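Local coordinates for protein KLLA0A11308p (Kluyveromyces lactis, PDB 6AM0) that belongs to the EDC3 family of mRNA-decapping enhancers and probably binds mRNA, this chain being its N-terminal Sm-like domain, at residues R18-L23 with D35-D40; Y7-E12 with Y55-L60. All coordinates share one frame; numbering follows the deposited sequence.

Interactions 1 and 2 lie about 9 Å apart, centre to centre, in one curled antiparallel sheet, the Sm-like fold. They meet where strands 8-12 and 18-26, consecutive in the chain, run side by side: Ile11 N lies 2.9 Å from Ile19 O, and Ile9 N lies 2.9 Å from Gly21 O, both probable hydrogen bonds. Four strands thus follow in the order 56-59, 8-12, 18-26, 36-38. Gln8 packs by its amide on Thr20 and Thr22, while Ile11 packs on Ile19. Interaction 2 also faces the chain of another protein, and both contacts reach a second copy of this one, where Arg18 and Glu12 of different subunits pair.

Interaction 1 (R18-L23 with D35-D40); sequences RITGTL and DAVFQD
Ile19 and Phe38 run side by side and point the same way from neighbouring antiparallel strands. The isoleucine meets the phenyl ring with both branches: CD1 lies 3.3 Å from Phe38 CD1, while CG2 reaches Phe38 CE1 at 3.4 Å. Ile19 has CG1 beside the backbone N and CG2 anti to it, which brings CD1 and CG2 to neighbouring carbons of the ring; Phe38 also has CG beside its backbone N. Ile19 CG2 touches the methyl of Ala36, a small apolar neighbour, and Ile19 packs on Ile11 of strand 8-12. Thr20 and Val37 form the hydrogen-bonded pair on the reverse face, where Thr20 CB rests 3.6 Å from Val37 CG1; beta-branched residues suit such extended backbone. The Thr20 N to Val37 O bond is almost straight (173° at the hydrogen), and Val37 N returns a bond to Thr20 O. In the Sm fold this belongs to the strongly bent second strand, here 18-26, which pairs with 8-12 on one edge and with 30-33 and then 36-38 on the other, the chain turning a corner at Asp35. Gly21, lacking a side chain, lets its CA come within 4.2 Å of Ala36 CA. Thr22 and Asp35 cross at about a right angle, with carboxylate OD1 3.6 Å from Thr22 CG2; the threonine hydroxyl is bonded to Thr34 O instead. At the other end Gln39 has CG anti to its backbone N (chi1 -173°) and extends alongside Arg18. Gln39 N bonds to Arg18 O, and Gln39 OE1 takes a weak bond from Arg18 N at 3.2 Å and rests on Arg18 CG. The amide and guanidinium planes are turned 62° apart, and the extended arginine continues to a cation-pi contact with Tyr55 of the second subunit.

Interaction 2 (Y7-E12 with Y55-L60); sequences YQIEIE and YDLKVL
Strands 8-12 and 56-59, the first and last of the Sm fold, pair antiparallel here, the last strand adding beside the first at one end of the strongly curved sheet. Leu60, Glu10 and Glu12 lose the most surface. Leu60 N bonds to Gln8 O at 2.9 Å, the donor standing 34° above the carbonyl plane. With CG beside the backbone N, the leucine side chain crosses those of Gln8 and Glu10 obliquely, CB and CD1 both approaching Gln8 CG and both methyls meeting the Glu10 carboxylate, OE1 to CD1 at 3.2 Å. Glu10 reaches that place because CG is anti to its backbone N and the chain beyond is extended; Glu10 also packs on Tyr55 of the second subunit. Its N and O exchange bonds with Lys58 O and N, each 2.9 Å long. The other face carries apolar residues suited to burial, in part against the chain of another protein, on which Tyr7, Leu57 and Val59 pack: Leu57 CD1 sits 3.6 Å from Ile11 CG2 and also touches Ile9 CG2, and Val59 CG2 packs on Ile9 CD1 and at the edge of the Tyr7 ring. Glu12 shares the face of Glu10 and, with CG beside the backbone N (chi1 -58°), lays CB and CG against Asp56 O, 3.8 Å from CB; its N bonds to the same oxygen at a bent 136°. Glu12 OE1 forms a salt bridge with Arg18 of the second subunit, and Asp56 OD1 another with a basic side chain of another protein; these cations probably temper a cluster of acids that also includes Glu12 of the second subunit, with Glu12 OE1 and Asp56 OD2 5.5 Å apart. At the far end Tyr55 N bonds to Glu12 O, 3.2 Å away and again above the carbonyl plane.

Interaction 1 (R18-L23 with D35-D40)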
# COMPACT_ATOMS: atom_id res chain seq x y z
N ARG D 18 9.30 16.08 -4.57
CA ARG D 18 9.36 14.67 -4.96
C ARG D 18 10.25 14.48 -6.18
O ARG D 18 10.15 15.23 -7.16
CB ARG D 18 7.95 14.16 -5.28
CG ARG D 18 7.01 14.48 -4.13
CD ARG D 18 5.54 14.07 -4.27
NE ARG D 18 4.84 14.48 -3.05
CZ ARG D 18 3.61 14.12 -2.73
NH1 ARG D 18 3.08 14.54 -1.60
NH2 ARG D 18 2.94 13.32 -3.53
N ILE D 19 11.12 13.47 -6.12
CA ILE D 19 12.01 13.12 -7.22
C ILE D 19 11.60 11.73 -7.68
O ILE D 19 11.37 10.84 -6.85
CB ILE D 19 13.50 13.14 -6.82
CG1 ILE D 19 13.89 14.48 -6.19
CG2 ILE D 19 14.37 12.81 -8.01
CD1 ILE D 19 13.31 15.70 -6.89
N THR D 20 11.51 11.53 -8.99
CA THR D 20 11.13 10.24 -9.55
C THR D 20 12.25 9.75 -10.46
O THR D 20 12.79 10.52 -11.25
CB THR D 20 9.83 10.34 -10.36
OG1 THR D 20 8.82 11.01 -9.59
CG2 THR D 20 9.33 8.96 -10.74
N GLY D 21 12.58 8.47 -10.35
CA GLY D 21 13.65 7.93 -11.18
C GLY D 21 13.75 6.43 -11.06
O GLY D 21 13.05 5.80 -10.26
N THR D 22 14.65 5.86 -11.87
CA THR D 22 14.87 4.42 -11.88
C THR D 22 16.06 4.07 -10.99
O THR D 22 17.11 4.73 -11.06
CB THR D 22 15.09 3.91 -13.31
OG1 THR D 22 16.29 4.46 -13.85
CG2 THR D 22 13.92 4.32 -14.19
N LEU D 23 15.91 3.05 -10.16
CA LEU D 23 16.93 2.71 -9.18
C LEU D 23 18.14 2.08 -9.87
O LEU D 23 18.03 1.01 -10.48
CB LEU D 23 16.36 1.79 -8.11
CG LEU D 23 17.33 1.07 -7.16
CD1 LEU D 23 18.25 2.06 -6.49
CD2 LEU D 23 16.56 0.29 -6.11
N ASP D 35 17.62 8.94 -14.98
CA ASP D 35 16.55 9.72 -15.62
C ASP D 35 15.58 10.31 -14.60
O ASP D 35 14.36 10.26 -14.75
CB ASP D 35 15.84 8.92 -16.72
CG ASP D 35 15.13 7.66 -16.22
OD1 ASP D 35 14.30 7.74 -15.29
OD2 ASP D 35 15.41 6.58 -16.78
N ALA D 36 16.14 10.91 -13.55
CA ALA D 36 15.33 11.50 -12.49
C ALA D 36 14.60 12.74 -12.98
O ALA D 36 15.22 13.68 -13.48
CB ALA D 36 16.21 11.84 -11.29
N VAL D 37 13.27 12.74 -12.85
CA VAL D 37 12.44 13.91 -13.11
C VAL D 37 12.10 14.57 -11.77
O VAL D 37 11.85 13.88 -10.77
CB VAL D 37 11.17 13.54 -13.90
CG1 VAL D 37 10.24 12.66 -13.09
CG2 VAL D 37 10.44 14.80 -14.38
N PHE D 38 12.09 15.90 -11.75
CA PHE D 38 11.86 16.66 -10.53
C PHE D 38 10.48 17.32 -10.58
O PHE D 38 10.06 17.82 -11.63
CB PHE D 38 12.94 17.73 -10.33
CG PHE D 38 14.34 17.17 -10.25
CD1 PHE D 38 14.55 15.84 -9.95
CD2 PHE D 38 15.44 17.98 -10.47
CE1 PHE D 38 15.83 15.32 -9.87
CE2 PHE D 38 16.72 17.46 -10.39
CZ PHE D 38 16.91 16.14 -10.10
N GLN D 39 9.78 17.30 -9.44
CA GLN D 39 8.45 17.89 -9.36
C GLN D 39 8.46 19.36 -9.76
O GLN D 39 7.61 19.81 -10.53
CB GLN D 39 7.88 17.74 -7.94
CG GLN D 39 6.43 18.18 -7.81
CD GLN D 39 5.77 17.67 -6.54
OE1 GLN D 39 6.44 17.16 -5.64
NE2 GLN D 39 4.45 17.80 -6.46
N ASP D 40 9.42 20.12 -9.25
CA ASP D 40 9.49 21.54 -9.54
C ASP D 40 10.16 21.85 -10.87
O ASP D 40 10.30 23.03 -11.20
CB ASP D 40 10.23 22.27 -8.41
CG ASP D 40 9.54 23.55 -8.01
OD1 ASP D 40 9.69 24.56 -8.73
OD2 ASP D 40 8.85 23.55 -6.97

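Interaction 2 (Y7-E12 with Y55-L60)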
# COMPACT_ATOMS: atom_id res chain seq x y z
N TYR D 7 13.54 -0.96 -10.43
CA TYR D 7 12.28 -0.54 -9.83
C TYR D 7 12.08 0.96 -10.01
O TYR D 7 13.03 1.75 -9.88
CB TYR D 7 12.27 -0.91 -8.34
CG TYR D 7 11.93 -2.36 -8.07
CD1 TYR D 7 12.73 -3.38 -8.58
CD2 TYR D 7 10.84 -2.72 -7.30
CE1 TYR D 7 12.45 -4.71 -8.34
CE2 TYR D 7 10.54 -4.05 -7.06
CZ TYR D 7 11.35 -5.04 -7.58
OH TYR D 7 11.07 -6.37 -7.34
N GLN D 8 10.84 1.35 -10.27
CA GLN D 8 10.48 2.76 -10.41
C GLN D 8 10.25 3.36 -9.03
O GLN D 8 9.43 2.86 -8.25
CB GLN D 8 9.23 2.88 -11.28
CG GLN D 8 8.84 4.28 -11.72
CD GLN D 8 9.94 5.01 -12.46
OE1 GLN D 8 10.91 4.41 -12.92
NE2 GLN D 8 9.79 6.32 -12.60
N ILE D 9 10.96 4.45 -8.71
CA ILE D 9 11.05 4.95 -7.35
C ILE D 9 10.66 6.43 -7.33
O ILE D 9 10.97 7.17 -8.27
CB ILE D 9 12.46 4.75 -6.76
CG1 ILE D 9 12.88 3.28 -6.83
CG2 ILE D 9 12.55 5.25 -5.32
CD1 ILE D 9 11.91 2.34 -6.14
N GLU D 10 9.98 6.84 -6.25
CA GLU D 10 9.64 8.24 -6.00
C GLU D 10 9.96 8.55 -4.54
O GLU D 10 9.52 7.84 -3.64
CB GLU D 10 8.17 8.51 -6.31
CG GLU D 10 7.83 9.97 -6.56
CD GLU D 10 6.49 10.13 -7.25
OE1 GLU D 10 5.86 9.11 -7.58
OE2 GLU D 10 6.07 11.29 -7.47
N ILE D 11 10.72 9.62 -4.32
CA ILE D 11 11.24 10.00 -3.01
C ILE D 11 10.83 11.44 -2.73
O ILE D 11 10.46 12.19 -3.63
CB ILE D 11 12.78 9.82 -2.92
CG1 ILE D 11 13.51 10.71 -3.93
CG2 ILE D 11 13.17 8.37 -3.13
CD1 ILE D 11 14.09 11.99 -3.36
N GLU D 12 10.92 11.82 -1.45
CA GLU D 12 10.47 13.13 -1.02
C GLU D 12 11.54 13.78 -0.16
O GLU D 12 12.25 13.09 0.57
CB GLU D 12 9.18 13.05 -0.20
CG GLU D 12 8.02 12.39 -0.91
CD GLU D 12 6.73 12.53 -0.14
OE1 GLU D 12 6.75 13.15 0.95
OE2 GLU D 12 5.67 12.10 -0.67
N TYR D 55 12.96 11.99 3.52
CA TYR D 55 11.88 11.97 4.50
C TYR D 55 10.84 10.89 4.24
O TYR D 55 10.23 10.40 5.20
CB TYR D 55 11.20 13.35 4.55
CG TYR D 55 12.03 14.39 5.27
CD1 TYR D 55 13.06 15.05 4.62
CD2 TYR D 55 11.80 14.69 6.61
CE1 TYR D 55 13.83 16.00 5.27
CE2 TYR D 55 12.57 15.63 7.27
CZ TYR D 55 13.58 16.28 6.60
OH TYR D 55 14.34 17.22 7.26
N ASP D 56 10.63 10.49 2.99
CA ASP D 56 9.84 9.30 2.72
C ASP D 56 10.14 8.82 1.30
O ASP D 56 10.56 9.61 0.44
CB ASP D 56 8.33 9.58 2.88
CG ASP D 56 7.47 8.32 2.83
OD1 ASP D 56 7.85 7.34 2.15
OD2 ASP D 56 6.41 8.31 3.48
N LEU D 57 9.93 7.52 1.08
CA LEU D 57 10.18 6.87 -0.19
C LEU D 57 9.03 5.91 -0.49
O LEU D 57 8.57 5.20 0.41
CB LEU D 57 11.53 6.12 -0.15
CG LEU D 57 11.94 5.16 -1.27
CD1 LEU D 57 13.45 5.21 -1.44
CD2 LEU D 57 11.50 3.73 -0.99
N LYS D 58 8.59 5.88 -1.74
CA LYS D 58 7.57 4.92 -2.14
C LYS D 58 7.86 4.49 -3.58
O LYS D 58 8.52 5.20 -4.33
CB LYS D 58 6.16 5.52 -1.96
CG LYS D 58 5.08 4.49 -1.65
CD LYS D 58 3.71 4.89 -2.16
CE LYS D 58 2.73 3.73 -2.05
NZ LYS D 58 1.34 4.14 -2.40
N VAL D 59 7.34 3.32 -3.95
CA VAL D 59 7.68 2.65 -5.20
C VAL D 59 6.45 2.56 -6.09
O VAL D 59 5.34 2.30 -5.61
CB VAL D 59 8.28 1.25 -4.94
CG1 VAL D 59 7.31 0.40 -4.15
CG2 VAL D 59 8.63 0.55 -6.25
N LEU D 60 6.64 2.79 -7.39
CA LEU D 60 5.54 2.86 -8.35
C LEU D 60 5.48 1.66 -9.28
O LEU D 60 4.43 1.00 -9.36
CB LEU D 60 5.67 4.14 -9.19
CG LEU D 60 5.93 5.47 -8.48
CD1 LEU D 60 6.12 6.57 -9.52
CD2 LEU D 60 4.78 5.81 -7.54